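Local coordinates for protein aspartate aminotransferase (Rhodobacter sphaeroides, PDB 3NRA) that probably catalyses the pyridoxal 5'-phosphate-dependent transfer of an amino group from L-aspartate to 2-oxoglutarate, giving oxaloacetate and L-glutamate, at residues F354-V366 with A394-R406. Residues are numbered along the deposited sequence; the frame is centred on the assembly and turned at random. Where two conformers were deposited one is given.
Sequences FVKILRLQAGVVV and AARRIVTLVERYR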
# COMPACT_ATOMS: atom_id res chain seq x y z
N PHE B 354 15.33 -20.25 -22.22
CA PHE B 354 14.23 -20.38 -23.14
C PHE B 354 13.24 -19.23 -22.99
O PHE B 354 12.74 -18.71 -24.01
CB PHE B 354 13.52 -21.71 -22.96
CG PHE B 354 12.54 -22.01 -24.07
CD1 PHE B 354 12.99 -22.23 -25.37
CD2 PHE B 354 11.19 -22.11 -23.81
CE1 PHE B 354 12.09 -22.50 -26.41
CE2 PHE B 354 10.28 -22.36 -24.85
CZ PHE B 354 10.74 -22.55 -26.15
N VAL B 355 12.97 -18.82 -21.75
CA VAL B 355 12.09 -17.65 -21.50
C VAL B 355 12.61 -16.38 -22.21
O VAL B 355 11.85 -15.66 -22.84
CB VAL B 355 11.92 -17.36 -19.98
CG1 VAL B 355 11.31 -15.97 -19.75
CG2 VAL B 355 11.09 -18.47 -19.31
N LYS B 356 13.93 -16.15 -22.15
CA LYS B 356 14.54 -15.04 -22.88
C LYS B 356 14.38 -15.21 -24.38
O LYS B 356 14.06 -14.26 -25.08
CB LYS B 356 16.00 -14.91 -22.52
CG LYS B 356 16.24 -14.51 -21.05
CD LYS B 356 17.70 -14.53 -20.68
CE LYS B 356 17.91 -13.99 -19.24
NZ LYS B 356 19.33 -13.56 -19.00
N ILE B 357 14.55 -16.44 -24.86
CA ILE B 357 14.45 -16.75 -26.28
C ILE B 357 13.01 -16.58 -26.82
O ILE B 357 12.81 -16.09 -27.92
CB ILE B 357 15.03 -18.19 -26.54
CG1 ILE B 357 16.56 -18.14 -26.51
CG2 ILE B 357 14.54 -18.77 -27.86
CD1 ILE B 357 17.23 -19.47 -26.45
N LEU B 358 12.02 -16.92 -26.02
CA LEU B 358 10.62 -16.69 -26.38
C LEU B 358 10.34 -15.21 -26.64
O LEU B 358 9.63 -14.87 -27.58
CB LEU B 358 9.69 -17.19 -25.29
CG LEU B 358 9.46 -18.66 -25.21
CD1 LEU B 358 8.52 -18.95 -24.02
CD2 LEU B 358 8.87 -19.24 -26.55
N ARG B 359 10.92 -14.35 -25.81
CA ARG B 359 10.79 -12.92 -25.96
C ARG B 359 11.59 -12.42 -27.19
O ARG B 359 11.05 -11.68 -28.02
CB ARG B 359 11.27 -12.22 -24.68
CG ARG B 359 11.12 -10.75 -24.70
CD ARG B 359 11.08 -10.19 -23.31
NE ARG B 359 10.86 -8.73 -23.34
CZ ARG B 359 11.81 -7.79 -23.17
NH1 ARG B 359 13.09 -8.10 -22.93
NH2 ARG B 359 11.45 -6.50 -23.21
N LEU B 360 12.83 -12.87 -27.31
CA LEU B 360 13.70 -12.48 -28.46
C LEU B 360 13.15 -12.92 -29.82
O LEU B 360 13.10 -12.12 -30.76
CB LEU B 360 15.09 -13.08 -28.28
CG LEU B 360 16.19 -12.31 -28.99
CD1 LEU B 360 16.60 -11.13 -28.11
CD2 LEU B 360 17.40 -13.22 -29.30
N GLN B 361 12.72 -14.17 -29.93
CA GLN B 361 12.38 -14.78 -31.25
C GLN B 361 10.87 -14.93 -31.54
O GLN B 361 10.51 -15.25 -32.67
CB GLN B 361 13.05 -16.16 -31.35
CG GLN B 361 14.58 -16.11 -31.31
CD GLN B 361 15.19 -17.37 -31.85
OE1 GLN B 361 14.98 -18.47 -31.30
NE2 GLN B 361 15.91 -17.24 -32.96
N ALA B 362 10.01 -14.75 -30.52
CA ALA B 362 8.54 -14.82 -30.68
C ALA B 362 7.78 -13.58 -30.16
O ALA B 362 6.55 -13.54 -30.24
CB ALA B 362 8.00 -16.07 -29.99
N GLY B 363 8.49 -12.60 -29.60
CA GLY B 363 7.83 -11.47 -28.93
C GLY B 363 6.79 -11.92 -27.90
O GLY B 363 5.73 -11.35 -27.81
N VAL B 364 7.10 -12.98 -27.15
CA VAL B 364 6.22 -13.48 -26.11
C VAL B 364 6.90 -13.33 -24.76
O VAL B 364 8.03 -13.77 -24.58
CB VAL B 364 5.88 -14.94 -26.39
CG1 VAL B 364 5.24 -15.58 -25.22
CG2 VAL B 364 4.96 -15.03 -27.61
N VAL B 365 6.22 -12.67 -23.82
CA VAL B 365 6.64 -12.67 -22.40
C VAL B 365 5.83 -13.72 -21.67
O VAL B 365 4.60 -13.64 -21.66
CB VAL B 365 6.39 -11.30 -21.70
CG1 VAL B 365 6.92 -11.34 -20.28
CG2 VAL B 365 7.02 -10.11 -22.51
N VAL B 366 6.51 -14.68 -21.03
CA VAL B 366 5.85 -15.63 -20.11
C VAL B 366 6.59 -15.62 -18.80
O VAL B 366 7.73 -15.14 -18.74
CB VAL B 366 5.83 -17.07 -20.69
CG1 VAL B 366 5.16 -17.09 -22.05
CG2 VAL B 366 7.26 -17.67 -20.77
N ALA B 394 0.27 -16.20 -30.70
CA ALA B 394 1.44 -16.23 -29.81
C ALA B 394 1.73 -17.66 -29.32
O ALA B 394 2.86 -18.09 -29.33
CB ALA B 394 1.24 -15.26 -28.61
N ALA B 395 0.70 -18.36 -28.90
CA ALA B 395 0.84 -19.74 -28.44
C ALA B 395 1.43 -20.64 -29.52
O ALA B 395 2.25 -21.51 -29.21
CB ALA B 395 -0.51 -20.28 -27.97
N ARG B 396 1.02 -20.45 -30.77
CA ARG B 396 1.57 -21.24 -31.87
C ARG B 396 3.04 -20.94 -32.11
O ARG B 396 3.82 -21.84 -32.44
CB ARG B 396 0.76 -21.03 -33.14
CG ARG B 396 -0.63 -21.66 -33.02
CD ARG B 396 -1.33 -21.80 -34.31
NE ARG B 396 -0.55 -22.53 -35.32
CZ ARG B 396 -0.98 -22.77 -36.55
NH1 ARG B 396 -2.23 -22.40 -36.91
NH2 ARG B 396 -0.20 -23.40 -37.41
N ARG B 397 3.46 -19.67 -31.88
CA ARG B 397 4.88 -19.31 -31.94
C ARG B 397 5.66 -20.00 -30.79
O ARG B 397 6.82 -20.43 -30.99
CB ARG B 397 5.09 -17.77 -31.89
CG ARG B 397 4.44 -17.00 -33.05
CD ARG B 397 5.07 -15.62 -33.27
NE ARG B 397 4.85 -14.72 -32.15
CZ ARG B 397 3.71 -14.06 -31.90
NH1 ARG B 397 2.62 -14.20 -32.70
NH2 ARG B 397 3.63 -13.26 -30.84
N ILE B 398 5.05 -20.12 -29.61
CA ILE B 398 5.73 -20.78 -28.48
C ILE B 398 6.06 -22.22 -28.84
O ILE B 398 7.20 -22.67 -28.66
CB ILE B 398 4.88 -20.81 -27.18
CG1 ILE B 398 4.65 -19.39 -26.65
CG2 ILE B 398 5.61 -21.68 -26.08
CD1 ILE B 398 3.85 -19.33 -25.28
N VAL B 399 5.06 -22.94 -29.36
CA VAL B 399 5.23 -24.38 -29.63
C VAL B 399 6.19 -24.62 -30.80
O VAL B 399 7.03 -25.51 -30.71
CB VAL B 399 3.90 -25.14 -29.84
CG1 VAL B 399 2.99 -24.99 -28.59
CG2 VAL B 399 3.21 -24.70 -31.07
N THR B 400 6.13 -23.77 -31.85
CA THR B 400 7.14 -23.75 -32.94
C THR B 400 8.59 -23.65 -32.37
O THR B 400 9.47 -24.43 -32.75
CB THR B 400 6.90 -22.58 -33.91
OG1 THR B 400 5.61 -22.69 -34.50
CG2 THR B 400 7.97 -22.55 -35.03
N LEU B 401 8.79 -22.74 -31.41
CA LEU B 401 10.10 -22.59 -30.76
C LEU B 401 10.43 -23.74 -29.82
O LEU B 401 11.59 -24.15 -29.75
CB LEU B 401 10.23 -21.25 -30.03
CG LEU B 401 10.40 -20.04 -30.97
CD1 LEU B 401 10.73 -18.77 -30.22
CD2 LEU B 401 11.45 -20.30 -32.04
N VAL B 402 9.42 -24.28 -29.13
CA VAL B 402 9.64 -25.53 -28.39
C VAL B 402 10.15 -26.65 -29.33
O VAL B 402 11.07 -27.37 -28.98
CB VAL B 402 8.38 -25.95 -27.61
CG1 VAL B 402 8.51 -27.41 -27.10
CG2 VAL B 402 8.15 -25.00 -26.46
N GLU B 403 9.60 -26.73 -30.54
CA GLU B 403 10.07 -27.72 -31.52
C GLU B 403 11.48 -27.41 -31.99
O GLU B 403 12.32 -28.31 -32.07
CB GLU B 403 9.11 -27.82 -32.72
CG GLU B 403 7.66 -28.33 -32.30
CD GLU B 403 6.55 -28.03 -33.35
OE1 GLU B 403 6.86 -27.54 -34.47
OE2 GLU B 403 5.36 -28.32 -33.03
N ARG B 404 11.76 -26.13 -32.23
CA ARG B 404 13.08 -25.71 -32.74
C ARG B 404 14.21 -26.02 -31.74
O ARG B 404 15.33 -26.34 -32.15
CB ARG B 404 13.09 -24.20 -33.08
CG ARG B 404 14.27 -23.78 -33.98
CD ARG B 404 14.36 -22.27 -34.12
NE ARG B 404 13.28 -21.74 -34.92
CZ ARG B 404 13.14 -20.46 -35.27
NH1 ARG B 404 14.04 -19.55 -34.89
NH2 ARG B 404 12.09 -20.07 -35.99
N TYR B 405 13.90 -25.93 -30.43
CA TYR B 405 14.91 -26.10 -29.35
C TYR B 405 14.81 -27.44 -28.63
O TYR B 405 15.51 -27.66 -27.65
CB TYR B 405 14.78 -24.97 -28.32
CG TYR B 405 15.29 -23.67 -28.83
CD1 TYR B 405 16.65 -23.34 -28.72
CD2 TYR B 405 14.46 -22.79 -29.47
CE1 TYR B 405 17.13 -22.17 -29.22
CE2 TYR B 405 14.94 -21.60 -29.97
CZ TYR B 405 16.28 -21.30 -29.86
OH TYR B 405 16.74 -20.10 -30.35
N ARG B 406 13.97 -28.34 -29.11
CA ARG B 406 13.74 -29.60 -28.43
C ARG B 406 15.05 -30.40 -28.35
O ARG B 406 15.78 -30.48 -29.32
CB ARG B 406 12.65 -30.42 -29.15
CG ARG B 406 12.14 -31.66 -28.37
CD ARG B 406 11.31 -32.61 -29.30
NE ARG B 406 10.17 -31.92 -29.91
CZ ARG B 406 9.02 -31.61 -29.30
NH1 ARG B 406 8.80 -31.93 -28.01
NH2 ARG B 406 8.07 -30.97 -29.99
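L401 lodges as a knob in the hole formed by F354, L358, Q361 and A362, its CD1 lying 3.7 Å from Q361 CB. This peg marks the middle of a crossing in which helices 354-362 and 394-404 run at 118° to one another. Toward the C-terminal end of the second helix, F354 presents its ring edge to the face of Y405 in an offset edge-to-face pair, the planes 72° apart. The F354 side chain swings away from its own backbone N (chi1 -169°), carrying the ring on to V402, whose CG2 sits 3.6 Å from F354 CZ. I357 comes head-on to Y405, on the same side of its ring as F354, with I357 CG2 3.6 Å from Y405 CE2. Beyond that ring, Y405 OH donates a 2.6 Å hydrogen bond to Q361 OE1, arriving from above the amide's carbonyl plane; the backbone of R33 engages both Y405 OH and Q361 NE2, tying the N-terminal segment to the pair. At the far end, where the first helix ends at A362 and G363 turns the chain with positive phi, R397 grips A362 O side-on, through NE at 2.8 Å and NH2 at 3.0 Å, with the oxygen close to the guanidinium plane. A bend at chi3 turns the group onto this carbonyl, and R40 O takes a further bond from NH2. A leucine here would probably leave A362 O without its two side-chain donors and R40 O without the NH2 bond, losing the polar link at this helix end. Past the turn, V364 CG1 packs 4.0 Å from I398 CD1, which V366 also touches, so helix 394-404 leans on both helix and following strand. Such helix-turn-strand packing against the C-terminal helix belongs to the small domain of fold-type I pyridoxal-phosphate aminotransferases.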